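PDB 5FW4: Dye-decolorizing peroxidase Tfu_3078, which uses heme b and hydrogen peroxide to oxidise a wide range of compounds, anthraquinone dyes above all, with modest activity on azo dyes and on guaiacol-type substrates. Local coordinates for residues A[98-103]-A[151-156]; A[50-55]-A[227-232]; A[61-66]-A[120-125]. All blocks are in the same frame, centred on the assembly; numbering follows the deposited sequence.

Contact 1 of 3, residues A[98-103]-A[151-156]; sequences DTARDS and LSAIDA
Residues 98-103 run as one helical stretch near the start of helix 97-120 and come closest to the end of helix 148-153 at Arg101 and Ile154, whose CA atoms are 5.1 Å apart. Ile154 points toward the helix. Its CG2 lies against the backbone, 3.5 Å from Arg101 N, and also touches Ala100 CB. Its CG1 sits in the crowded position between the backbone N and the carbonyl carbon (chi1 69°). From there CD1 reaches over one face of the Arg101 guanidinium, 3.8 Å from Arg101 CZ and offset toward the rim. The two side chains cross at about a right angle. Ala100 points at the same turn, and its CB meets Ala153 CB at 4.2 Å. Helix 148-153 ends in a Schellman motif: Ala156 N bonds to Leu151 O, Asp155 N bonds to Ser152 O, and Asp155 has positive phi (62°). Arg101 adds a weak grip on this end. Its CG is anti to the backbone N, and a bend at chi3 carries NH2 to Ile154 O at 3.1 Å, with a poor N-H...O angle of 135°. A water accepts a hydrogen bond from Arg101 NE at 2.6 Å and donates weakly to the same carbonyl. Arg101 NH1 bonds to Ile428 O near the C terminus. Leu89 of strand 81-89 packs on both Ala100 and Ala153.

Contact 2 of 3, residues A[50-55]-A[227-232]; sequences SPKAEQ and ARDPDA. Unlike the reference sequence in segment 50-55: Lys52 (reference Glu).
The methylenes of a lysine pack against a proline here, and no hydrogen bond joins the two segments. The lysine, Lys52, differs from the reference sequence. Its CG is anti to the carbonyl carbon, and the chain then bends at chi2, chi3 and chi4. This curled path brings the methylene groups to the loop. Lys52 CE rests 3.9 Å from Pro230 CD, and Lys52 CD lies 4.0 Å from Arg228 O. The side chains of Lys52 and Pro230 cross obliquely. The charged end stays short of a salt bridge: Lys52 NZ is 4.3 Å from Asp229 OD1. At this range the carboxylate can still attract the ammonium group, but probably only modestly.

Pro230 carries most of the loop's share of the contact. Its CG meets Gln55 CB at 3.9 Å, so the ring touches two residues that lie three apart on the helix. Gln55 CB points toward the loop. Each segment has its own local cap or turn. Ser50 is the N-cap of helix 51-61, and its OG accepts from Ala53 N at 3.0 Å. Asp229 OD1 accepts from Asp231 N at 3.0 Å, which makes an Asx turn; the N-H comes from above the carboxylate plane. A type I beta turn from Asp229 to Ala232 overlaps it, with Pro230 as its second residue.

Arg56, one residue on along the helix, bonds to the carbonyls of Ala227 and Arg228. The second subunit packs close by: its Leu57 meets Ala53, and its Leu136 meets Arg228. The contact thus lays the start of helix 51-61 against the loop that runs from strand 211-220 to helix 252-258.

Contact 3 of 3, residues A[61-66]-A[120-125]; sequences AQRADA and EESPHD
One hydrogen bond joins the segments directly. Arg63 NH2 donates to Ser122 OG at 2.6 Å, near the guanidinium plane but bent, with an N-H...O angle of 131°. Ser122 OG is anti to the carbonyl carbon. Ser122 is the N-cap residue of helix 123-126, yet its hydroxyl makes no capping bond and meets the arginine instead. Ser122 N donates to Asp125 OD2 at 3.0 Å, in a nearly straight bond that comes from above the carboxylate plane. A water extends the link. It accepts from Arg63 NH2 at 3.1 Å and lies within hydrogen-bonding distance of Glu121 O.

One carbonyl oxygen packs against the guanidinium without a hydrogen bond. Glu120 O sits over one face, 3.5 Å from Arg63 CZ and offset toward the rim. Bends at chi2 and chi3 turn the arginine so that this face meets the chain leading into helix 123-126.

Opposite charges lie nearby without pairing. Arg63 NH2 is 4.3 Å from Asp125 OD2, too far for a salt bridge. Glu121 turns away to pair with Arg117.

Ala66 CB makes a loose van der Waals approach to the Glu120 carboxylate, 4.1 Å from Glu120 OE2. Arg63 also packs on Pro137.

A single cation therefore meets a hydroxyl, a water and a carbonyl, and Asp125 probably adds mild electrostatic attraction.

Overall arrangement
From the N terminus, helix 51-61 enters contact 2 first, and the loop that contact 2 closes ends only at 227-232, after strand 211-220. Contacts 1 and 3 both nest inside it. Contact 3 begins at 61-66, where helix 51-61 ends, and closes at 120-125, where helix 97-120 gives way to helix 123-126. Contact 1 starts within that span, at 98-103, and closes beyond it at 151-156, so the two cross. Helix 97-120 meets the end of helix 148-153 through its first turns, and the chain leading on into helix 123-126 meets 61-66. The centres of contacts 1 and 2 lie about 48 Å apart, on opposite sides of the chain's centre.

Contact 1 of 3, residues A[98-103]-A[151-156]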
# COMPACT_ATOMS: atom_id res chain seq x y z
N ASP A 98 -3.70 -0.62 -37.83
CA ASP A 98 -5.15 -0.59 -37.95
C ASP A 98 -5.88 -1.20 -36.74
O ASP A 98 -6.75 -0.57 -36.16
CB ASP A 98 -5.53 -1.25 -39.25
CG ASP A 98 -4.80 -0.64 -40.42
OD1 ASP A 98 -5.13 0.51 -40.80
OD2 ASP A 98 -3.84 -1.27 -40.92
N THR A 99 -5.52 -2.42 -36.36
CA THR A 99 -6.05 -3.00 -35.12
C THR A 99 -5.53 -2.25 -33.88
O THR A 99 -6.21 -2.16 -32.88
CB THR A 99 -5.69 -4.49 -34.95
OG1 THR A 99 -4.29 -4.67 -35.20
CG2 THR A 99 -6.52 -5.35 -35.92
N ALA A 100 -4.31 -1.71 -33.96
CA ALA A 100 -3.74 -0.93 -32.86
C ALA A 100 -4.67 0.27 -32.61
O ALA A 100 -5.15 0.47 -31.50
CB ALA A 100 -2.33 -0.46 -33.19
N ARG A 101 -4.94 1.01 -33.68
CA ARG A 101 -5.76 2.21 -33.58
C ARG A 101 -7.21 1.92 -33.15
O ARG A 101 -7.80 2.70 -32.40
CB ARG A 101 -5.70 2.98 -34.92
CG ARG A 101 -6.32 4.37 -34.87
CD ARG A 101 -6.27 5.09 -36.21
NE ARG A 101 -4.93 5.52 -36.60
CZ ARG A 101 -4.39 6.73 -36.38
NH1 ARG A 101 -5.07 7.70 -35.76
NH2 ARG A 101 -3.16 6.98 -36.81
N ASP A 102 -7.79 0.80 -33.59
CA ASP A 102 -9.12 0.39 -33.13
C ASP A 102 -9.12 0.09 -31.62
O ASP A 102 -10.03 0.52 -30.91
CB ASP A 102 -9.62 -0.87 -33.86
CG ASP A 102 -10.03 -0.60 -35.29
OD1 ASP A 102 -10.26 0.58 -35.68
OD2 ASP A 102 -10.12 -1.59 -36.04
N SER A 103 -8.13 -0.66 -31.15
CA SER A 103 -8.03 -0.99 -29.72
C SER A 103 -7.77 0.26 -28.86
O SER A 103 -8.29 0.39 -27.75
CB SER A 103 -6.92 -2.04 -29.47
OG SER A 103 -7.29 -3.35 -29.85
N LEU A 151 1.77 6.30 -30.36
CA LEU A 151 1.81 6.94 -31.67
C LEU A 151 2.56 6.05 -32.64
O LEU A 151 2.16 5.88 -33.79
CB LEU A 151 2.40 8.36 -31.60
CG LEU A 151 1.44 9.46 -31.07
CD1 LEU A 151 0.99 9.25 -29.64
CD2 LEU A 151 2.06 10.84 -31.16
N SER A 152 3.63 5.42 -32.17
CA SER A 152 4.32 4.45 -32.99
C SER A 152 3.37 3.32 -33.39
O SER A 152 3.22 3.04 -34.56
CB SER A 152 5.54 3.91 -32.26
OG SER A 152 6.38 4.98 -31.88
N ALA A 153 2.73 2.68 -32.43
CA ALA A 153 1.84 1.56 -32.73
C ALA A 153 0.78 1.88 -33.76
O ALA A 153 0.49 1.06 -34.60
CB ALA A 153 1.16 1.06 -31.46
N ILE A 154 0.18 3.07 -33.67
CA ILE A 154 -0.92 3.41 -34.57
C ILE A 154 -0.44 4.14 -35.84
O ILE A 154 -1.25 4.60 -36.65
CB ILE A 154 -2.05 4.16 -33.81
CG1 ILE A 154 -1.62 5.57 -33.35
CG2 ILE A 154 -2.52 3.32 -32.63
CD1 ILE A 154 -2.78 6.46 -33.00
N ASP A 155 0.88 4.20 -36.02
CA ASP A 155 1.51 4.77 -37.21
C ASP A 155 1.15 6.25 -37.31
O ASP A 155 0.73 6.72 -38.36
CB ASP A 155 1.11 3.98 -38.47
CG ASP A 155 1.79 4.48 -39.75
OD1 ASP A 155 2.90 5.04 -39.67
OD2 ASP A 155 1.20 4.30 -40.84
N ALA A 156 1.31 6.97 -36.21
CA ALA A 156 0.89 8.36 -36.15
C ALA A 156 2.02 9.25 -35.63
O ALA A 156 1.78 10.16 -34.84
CB ALA A 156 -0.34 8.50 -35.26
O HOH W 1 -4.11 3.34 -37.79

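Contact 2 of 3, residues A[50-55]-A[227-232]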
# COMPACT_ATOMS: atom_id res chain seq x y z
N SER A 50 -14.53 19.78 16.23
CA SER A 50 -13.74 20.99 16.08
C SER A 50 -13.64 21.27 14.58
O SER A 50 -13.87 20.36 13.77
CB SER A 50 -12.33 20.83 16.69
OG SER A 50 -11.55 19.92 15.96
N PRO A 51 -13.33 22.52 14.20
CA PRO A 51 -13.03 22.82 12.82
C PRO A 51 -11.94 21.95 12.22
O PRO A 51 -12.12 21.42 11.14
CB PRO A 51 -12.57 24.27 12.89
CG PRO A 51 -13.44 24.83 13.95
CD PRO A 51 -13.68 23.74 14.94
N LYS A 52 -10.82 21.81 12.91
CA LYS A 52 -9.77 20.93 12.42
C LYS A 52 -10.28 19.50 12.18
O LYS A 52 -9.94 18.89 11.18
CB LYS A 52 -8.64 20.91 13.42
CG LYS A 52 -7.82 22.18 13.40
CD LYS A 52 -6.67 22.07 12.42
CE LYS A 52 -6.97 22.57 11.01
NZ LYS A 52 -6.84 24.05 10.85
N ALA A 53 -11.07 18.96 13.12
CA ALA A 53 -11.60 17.61 12.92
C ALA A 53 -12.45 17.53 11.66
O ALA A 53 -12.27 16.60 10.90
CB ALA A 53 -12.38 17.13 14.13
N GLU A 54 -13.35 18.49 11.43
CA GLU A 54 -14.15 18.48 10.19
C GLU A 54 -13.24 18.53 8.96
O GLU A 54 -13.46 17.85 7.95
CB GLU A 54 -15.21 19.59 10.18
CG GLU A 54 -16.47 19.24 10.97
CD GLU A 54 -17.47 20.37 11.04
OE1 GLU A 54 -17.48 21.23 10.14
OE2 GLU A 54 -18.26 20.42 12.03
N GLN A 55 -12.15 19.30 9.09
CA GLN A 55 -11.19 19.44 8.04
C GLN A 55 -10.41 18.13 7.78
O GLN A 55 -10.15 17.80 6.64
CB GLN A 55 -10.23 20.60 8.36
CG GLN A 55 -10.85 21.98 8.17
CD GLN A 55 -10.08 23.09 8.87
OE1 GLN A 55 -8.85 23.06 8.92
NE2 GLN A 55 -10.79 24.07 9.39
N ALA A 227 -3.57 13.74 10.06
CA ALA A 227 -2.79 14.99 10.13
C ALA A 227 -3.23 15.88 11.29
O ALA A 227 -4.41 16.26 11.37
CB ALA A 227 -2.96 15.75 8.84
N ARG A 228 -2.31 16.25 12.19
CA ARG A 228 -2.62 17.26 13.19
C ARG A 228 -3.14 18.50 12.49
O ARG A 228 -4.05 19.13 12.97
CB ARG A 228 -1.37 17.65 14.03
CG ARG A 228 -0.88 16.54 14.91
CD ARG A 228 0.02 16.99 16.06
NE ARG A 228 0.21 15.78 16.85
CZ ARG A 228 -0.55 15.39 17.86
NH1 ARG A 228 -1.53 16.17 18.30
NH2 ARG A 228 -0.31 14.22 18.46
N ASP A 229 -2.53 18.84 11.36
CA ASP A 229 -3.00 19.95 10.53
C ASP A 229 -3.13 19.45 9.12
O ASP A 229 -2.13 19.27 8.42
CB ASP A 229 -2.01 21.14 10.60
CG ASP A 229 -2.41 22.29 9.68
OD1 ASP A 229 -3.44 22.18 8.97
OD2 ASP A 229 -1.65 23.30 9.66
N PRO A 230 -4.38 19.18 8.67
CA PRO A 230 -4.61 18.57 7.35
C PRO A 230 -4.31 19.47 6.15
O PRO A 230 -4.37 19.00 5.00
CB PRO A 230 -6.08 18.17 7.39
CG PRO A 230 -6.70 19.03 8.43
CD PRO A 230 -5.62 19.27 9.45
N ASP A 231 -3.98 20.74 6.40
CA ASP A 231 -3.55 21.65 5.35
C ASP A 231 -2.03 21.71 5.24
O ASP A 231 -1.53 22.21 4.25
CB ASP A 231 -4.11 23.05 5.63
CG ASP A 231 -3.89 24.02 4.47
OD1 ASP A 231 -4.31 23.70 3.35
OD2 ASP A 231 -3.29 25.10 4.68
N ALA A 232 -1.29 21.22 6.24
CA ALA A 232 0.17 21.12 6.16
C ALA A 232 0.66 20.28 4.97
O ALA A 232 0.03 19.28 4.54
CB ALA A 232 0.78 20.59 7.45

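Contact 3 of 3, residues A[61-66]-A[120-125]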
# COMPACT_ATOMS: atom_id res chain seq x y z
N ALA A 61 -14.68 12.45 2.75
CA ALA A 61 -16.12 12.67 2.66
C ALA A 61 -16.57 13.18 1.29
O ALA A 61 -17.70 12.97 0.90
CB ALA A 61 -16.54 13.68 3.72
N GLN A 62 -15.73 13.92 0.61
CA GLN A 62 -16.19 14.61 -0.62
C GLN A 62 -15.87 13.89 -1.92
O GLN A 62 -14.91 13.12 -1.99
CB GLN A 62 -15.60 16.00 -0.68
CG GLN A 62 -16.17 16.92 0.39
CD GLN A 62 -15.55 18.29 0.33
OE1 GLN A 62 -14.56 18.52 -0.39
NE2 GLN A 62 -16.11 19.22 1.12
N ARG A 63 -16.68 14.15 -2.96
CA ARG A 63 -16.31 13.80 -4.31
C ARG A 63 -15.23 14.80 -4.70
O ARG A 63 -15.11 15.84 -4.08
CB ARG A 63 -17.51 13.84 -5.29
CG ARG A 63 -18.85 13.40 -4.70
CD ARG A 63 -19.81 12.66 -5.65
NE ARG A 63 -19.36 11.30 -5.74
CZ ARG A 63 -19.92 10.22 -5.21
NH1 ARG A 63 -21.07 10.24 -4.56
NH2 ARG A 63 -19.27 9.06 -5.36
N ALA A 64 -14.43 14.46 -5.71
CA ALA A 64 -13.45 15.37 -6.32
C ALA A 64 -14.12 16.34 -7.31
O ALA A 64 -15.25 16.13 -7.73
CB ALA A 64 -12.42 14.56 -7.06
N ASP A 65 -13.39 17.37 -7.71
CA ASP A 65 -13.82 18.21 -8.83
C ASP A 65 -13.59 17.55 -10.21
O ASP A 65 -12.47 17.52 -10.74
CB ASP A 65 -13.12 19.55 -8.77
CG ASP A 65 -13.65 20.53 -9.79
OD1 ASP A 65 -14.60 20.18 -10.53
OD2 ASP A 65 -13.10 21.65 -9.87
N ALA A 66 -14.68 17.04 -10.79
CA ALA A 66 -14.65 16.39 -12.10
C ALA A 66 -14.41 17.36 -13.27
O ALA A 66 -14.15 16.92 -14.39
CB ALA A 66 -15.95 15.63 -12.32
N GLU A 120 -18.69 11.21 -10.52
CA GLU A 120 -19.99 11.56 -9.98
C GLU A 120 -20.56 10.43 -9.12
O GLU A 120 -21.43 10.66 -8.30
CB GLU A 120 -20.97 11.93 -11.10
CG GLU A 120 -20.42 12.79 -12.24
CD GLU A 120 -20.21 14.28 -11.89
OE1 GLU A 120 -20.28 14.65 -10.69
OE2 GLU A 120 -19.99 15.08 -12.82
N GLU A 121 -20.07 9.22 -9.31
CA GLU A 121 -20.49 8.06 -8.52
C GLU A 121 -19.30 7.28 -8.03
O GLU A 121 -18.20 7.39 -8.57
CB GLU A 121 -21.35 7.13 -9.37
CG GLU A 121 -22.11 7.85 -10.46
CD GLU A 121 -22.85 6.88 -11.37
OE1 GLU A 121 -23.61 6.05 -10.82
OE2 GLU A 121 -22.66 6.95 -12.60
N SER A 122 -19.53 6.45 -7.02
CA SER A 122 -18.50 5.59 -6.46
C SER A 122 -18.52 4.24 -7.14
O SER A 122 -19.55 3.84 -7.76
CB SER A 122 -18.69 5.43 -4.93
OG SER A 122 -18.84 6.69 -4.30
N PRO A 123 -17.41 3.50 -7.04
CA PRO A 123 -17.38 2.19 -7.70
C PRO A 123 -18.56 1.32 -7.35
O PRO A 123 -19.03 0.60 -8.20
CB PRO A 123 -16.09 1.56 -7.20
CG PRO A 123 -15.21 2.73 -6.86
CD PRO A 123 -16.14 3.78 -6.31
N HIS A 124 -19.03 1.38 -6.10
CA HIS A 124 -20.11 0.51 -5.64
C HIS A 124 -21.48 0.99 -6.11
O HIS A 124 -22.45 0.24 -6.02
CB HIS A 124 -20.10 0.30 -4.12
CG HIS A 124 -19.84 1.54 -3.33
ND1 HIS A 124 -18.59 2.13 -3.23
CD2 HIS A 124 -20.67 2.30 -2.56
CE1 HIS A 124 -18.66 3.19 -2.45
NE2 HIS A 124 -19.91 3.32 -2.03
N ASP A 125 -21.56 2.22 -6.63
CA ASP A 125 -22.77 2.66 -7.37
C ASP A 125 -22.77 2.11 -8.81
O ASP A 125 -23.82 1.86 -9.41
CB ASP A 125 -22.86 4.20 -7.40
CG ASP A 125 -22.84 4.81 -6.00
OD1 ASP A 125 -23.47 4.24 -5.09
OD2 ASP A 125 -22.18 5.87 -5.82
O HOH W 2 -16.52 9.56 -6.75